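Local coordinates for flavodoxin, WrbA-like protein (Agrobacterium tumefaciens, PDB 3D7N) that probably binds FMN and transfers electrons from NAD(P)H to quinones, as WrbA-type flavoproteins do, at residues 47-52 with 87-92. Residues are numbered along the deposited sequence; the frame is centred on the assembly and turned at random.
Sequences DGWAAL and AKWQDK
The indole of Trp-89 reaches from the loop 87-92 to the helical segment 47-52 and brings the six-membered end of its ring system obliquely to Leu-52. The tightest approach is that of Leu-52 CB to Trp-89 CZ2, at 3.5 Å, and Leu-52 CG follows at 3.8 Å from the same CZ2. Farther along the ring, Trp-89 CH2 comes within 4.1 Å of Trp-49 CZ3, three residues earlier on the helix, so that the two indoles meet by their benzo ends. CB of Trp-89 already points toward the helix, and a chi1 of -59°, with CG anti to the carbonyl carbon, carries the ring on in that direction from a backbone shared by two turns, type I from Ala-87 to Gln-90 and type II from Trp-89 to Lys-92; even the nearest CA atoms, those of Leu-52 and Trp-89, are 8.0 Å apart. In this flavodoxin-like fold, helix 46-54 packs on the parallel sheet, where Leu-52 also touches Val-10, Val-12 and Ile-58, and the loop leads from helix 81-85 into strand 93-100. Trp-89 thereby lies where helix, loop and sheet come together: it also packs on Ile-58 and Pro-83, stacks with His-121, and donates a hydrogen bond from NE1 to Asp-53 OD1, which would fix the rotation of its ring. No hydrogen bond crosses between the two segments themselves. Lys-92, partly exposed, adds a sparser contact: its chain is extended until it bends at chi4 (-65°) and brings CE to 3.5 Å from Leu-52 O. Its NZ stands 4.0 Å from that same Leu-52 O and is instead bonded to the carbonyl oxygens of Asp-53 and Ala-55, just beyond the segment. At the solvent-exposed turn of the loop, Asp-91 forms a salt bridge through OD1 with Arg-179 of the second subunit.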
ATOM      1  N   ASP A  47     -10.368 -27.751 -13.737  1.00 52.70           N
ATOM      2  CA  ASP A  47     -10.153 -27.218 -15.071  1.00 52.88           C
ATOM      3  C   ASP A  47      -9.532 -25.815 -15.008  1.00 53.10           C
ATOM      4  O   ASP A  47      -8.610 -25.514 -15.751  1.00 53.99           O
ATOM      5  CB  ASP A  47     -11.486 -27.166 -15.808  1.00 52.95           C
ATOM      6  CG  ASP A  47     -12.235 -28.506 -15.743  1.00 55.45           C
ATOM      7  OD1 ASP A  47     -12.695 -28.884 -14.622  1.00 58.94           O
ATOM      8  OD2 ASP A  47     -12.335 -29.184 -16.795  1.00 53.02           O
ATOM      9  N   GLY A  48     -10.039 -24.956 -14.134  1.00 52.43           N
ATOM     10  CA  GLY A  48      -9.417 -23.649 -13.932  1.00 52.45           C
ATOM     11  C   GLY A  48      -7.958 -23.745 -13.535  1.00 52.08           C
ATOM     12  O   GLY A  48      -7.112 -23.114 -14.162  1.00 52.81           O
ATOM     13  N   TRP A  49      -7.665 -24.537 -12.509  1.00 51.92           N
ATOM     14  CA  TRP A  49      -6.304 -24.664 -11.953  1.00 51.81           C
ATOM     15  C   TRP A  49      -5.322 -25.250 -12.972  1.00 51.79           C
ATOM     16  O   TRP A  49      -4.182 -24.782 -13.103  1.00 52.98           O
ATOM     17  CB  TRP A  49      -6.297 -25.547 -10.689  1.00 51.29           C
ATOM     18  CG  TRP A  49      -6.975 -24.931  -9.494  1.00 51.13           C
ATOM     19  CD1 TRP A  49      -8.158 -25.318  -8.926  1.00 50.97           C
ATOM     20  CD2 TRP A  49      -6.523 -23.813  -8.735  1.00 49.82           C
ATOM     21  NE1 TRP A  49      -8.462 -24.522  -7.852  1.00 50.76           N
ATOM     22  CE2 TRP A  49      -7.472 -23.588  -7.711  1.00 49.76           C
ATOM     23  CE3 TRP A  49      -5.401 -23.013  -8.793  1.00 50.32           C
ATOM     24  CZ2 TRP A  49      -7.335 -22.596  -6.779  1.00 49.59           C
ATOM     25  CZ3 TRP A  49      -5.258 -22.011  -7.839  1.00 51.57           C
ATOM     26  CH2 TRP A  49      -6.227 -21.811  -6.855  1.00 51.27           C
ATOM     27  N   ALA A  50      -5.757 -26.265 -13.689  1.00 50.83           N
ATOM     28  CA  ALA A  50      -4.954 -26.814 -14.781  1.00 51.18           C
ATOM     29  C   ALA A  50      -4.671 -25.751 -15.862  1.00 51.13           C
ATOM     30  O   ALA A  50      -3.540 -25.629 -16.326  1.00 51.69           O
ATOM     31  CB  ALA A  50      -5.638 -28.051 -15.396  1.00 50.12           C
ATOM     32  N   ALA A  51      -5.695 -24.997 -16.255  1.00 50.82           N
ATOM     33  CA  ALA A  51      -5.540 -23.917 -17.209  1.00 51.14           C
ATOM     34  C   ALA A  51      -4.521 -22.903 -16.709  1.00 51.14           C
ATOM     35  O   ALA A  51      -3.670 -22.487 -17.461  1.00 51.57           O
ATOM     36  CB  ALA A  51      -6.875 -23.239 -17.460  1.00 51.06           C
ATOM     37  N   LEU A  52      -4.576 -22.531 -15.436  1.00 51.74           N
ATOM     38  CA  LEU A  52      -3.602 -21.570 -14.885  1.00 51.83           C
ATOM     39  C   LEU A  52      -2.178 -22.115 -14.963  1.00 51.73           C
ATOM     40  O   LEU A  52      -1.292 -21.438 -15.450  1.00 51.71           O
ATOM     41  CB  LEU A  52      -3.890 -21.227 -13.431  1.00 52.59           C
ATOM     42  CG  LEU A  52      -4.957 -20.222 -12.940  1.00 54.31           C
ATOM     43  CD1 LEU A  52      -5.020 -18.956 -13.773  1.00 53.95           C
ATOM     44  CD2 LEU A  52      -6.311 -20.921 -12.859  1.00 57.28           C
ATOM     45  N   ALA A  87       6.481 -23.668  -7.211  1.00 59.36           N
ATOM     46  CA  ALA A  87       6.851 -22.623  -8.199  1.00 58.72           C
ATOM     47  C   ALA A  87       6.260 -22.817  -9.626  1.00 57.82           C
ATOM     48  O   ALA A  87       6.859 -22.439 -10.630  1.00 58.11           O
ATOM     49  CB  ALA A  87       8.392 -22.484  -8.239  1.00 58.74           C
ATOM     50  N   LYS A  88       5.064 -23.375  -9.709  1.00 57.06           N
ATOM     51  CA  LYS A  88       4.439 -23.645 -10.996  1.00 56.50           C
ATOM     52  C   LYS A  88       4.222 -22.406 -11.875  1.00 55.55           C
ATOM     53  O   LYS A  88       4.231 -22.517 -13.105  1.00 54.46           O
ATOM     54  CB  LYS A  88       3.110 -24.382 -10.806  1.00 56.60           C
ATOM     55  CG  LYS A  88       3.284 -25.831 -10.290  1.00 58.11           C
ATOM     56  CD  LYS A  88       2.424 -26.880 -11.032  1.00 58.20           C
ATOM     57  CE  LYS A  88       3.184 -27.728 -12.089  1.00 59.46           C
ATOM     58  NZ  LYS A  88       3.663 -29.039 -11.538  1.00 57.91           N
ATOM     59  N   TRP A  89       4.056 -21.227 -11.264  1.00 54.70           N
ATOM     60  CA  TRP A  89       3.756 -20.035 -12.018  1.00 54.74           C
ATOM     61  C   TRP A  89       4.949 -19.103 -12.158  1.00 55.10           C
ATOM     62  O   TRP A  89       4.776 -17.958 -12.587  1.00 56.40           O
ATOM     63  CB  TRP A  89       2.555 -19.274 -11.404  1.00 53.57           C
ATOM     64  CG  TRP A  89       1.266 -20.067 -11.322  1.00 52.68           C
ATOM     65  CD1 TRP A  89       1.033 -21.296 -11.832  1.00 50.38           C
ATOM     66  CD2 TRP A  89       0.029 -19.647 -10.723  1.00 51.89           C
ATOM     67  NE1 TRP A  89      -0.232 -21.695 -11.564  1.00 50.01           N
ATOM     68  CE2 TRP A  89      -0.885 -20.712 -10.881  1.00 50.80           C
ATOM     69  CE3 TRP A  89      -0.393 -18.485 -10.072  1.00 51.23           C
ATOM     70  CZ2 TRP A  89      -2.208 -20.647 -10.418  1.00 50.97           C
ATOM     71  CZ3 TRP A  89      -1.699 -18.407  -9.602  1.00 51.42           C
ATOM     72  CH2 TRP A  89      -2.595 -19.486  -9.774  1.00 52.17           C
ATOM     73  N   GLN A  90       6.140 -19.555 -11.780  1.00 55.95           N
ATOM     74  CA  GLN A  90       7.354 -18.733 -11.899  1.00 55.83           C
ATOM     75  C   GLN A  90       7.539 -18.285 -13.360  1.00 55.62           C
ATOM     76  O   GLN A  90       7.334 -19.052 -14.311  1.00 55.35           O
ATOM     77  CB  GLN A  90       8.608 -19.508 -11.393  1.00 56.76           C
ATOM     78  CG  GLN A  90       9.854 -18.629 -10.939  1.00 59.11           C
ATOM     79  CD  GLN A  90       9.838 -18.223  -9.418  1.00 68.22           C
ATOM     80  OE1 GLN A  90      10.876 -17.801  -8.840  1.00 73.70           O
ATOM     81  NE2 GLN A  90       8.667 -18.375  -8.767  1.00 70.69           N
ATOM     82  N   ASP A  91       7.882 -17.021 -13.528  1.00 55.36           N
ATOM     83  CA  ASP A  91       8.174 -16.430 -14.833  1.00 55.23           C
ATOM     84  C   ASP A  91       7.012 -16.269 -15.802  1.00 54.69           C
ATOM     85  O   ASP A  91       7.216 -15.836 -16.935  1.00 56.05           O
ATOM     86  CB  ASP A  91       9.341 -17.149 -15.502  1.00 55.37           C
ATOM     87  CG  ASP A  91      10.574 -17.098 -14.670  1.00 55.79           C
ATOM     88  OD1 ASP A  91      10.660 -16.175 -13.856  1.00 57.93           O
ATOM     89  OD2 ASP A  91      11.436 -17.982 -14.789  1.00 58.55           O
ATOM     90  N   LYS A  92       5.800 -16.571 -15.367  1.00 53.38           N
ATOM     91  CA  LYS A  92       4.623 -16.282 -16.164  1.00 52.62           C
ATOM     92  C   LYS A  92       4.375 -14.773 -16.192  1.00 52.51           C
ATOM     93  O   LYS A  92       4.807 -14.033 -15.286  1.00 53.59           O
ATOM     94  CB  LYS A  92       3.397 -17.048 -15.604  1.00 52.37           C
ATOM     95  CG  LYS A  92       3.483 -18.597 -15.753  1.00 52.90           C
ATOM     96  CD  LYS A  92       2.126 -19.255 -15.502  1.00 53.09           C
ATOM     97  CE  LYS A  92       2.149 -20.798 -15.430  1.00 53.38           C
ATOM     98  NZ  LYS A  92       2.513 -21.469 -16.686  1.00 52.25           N
TER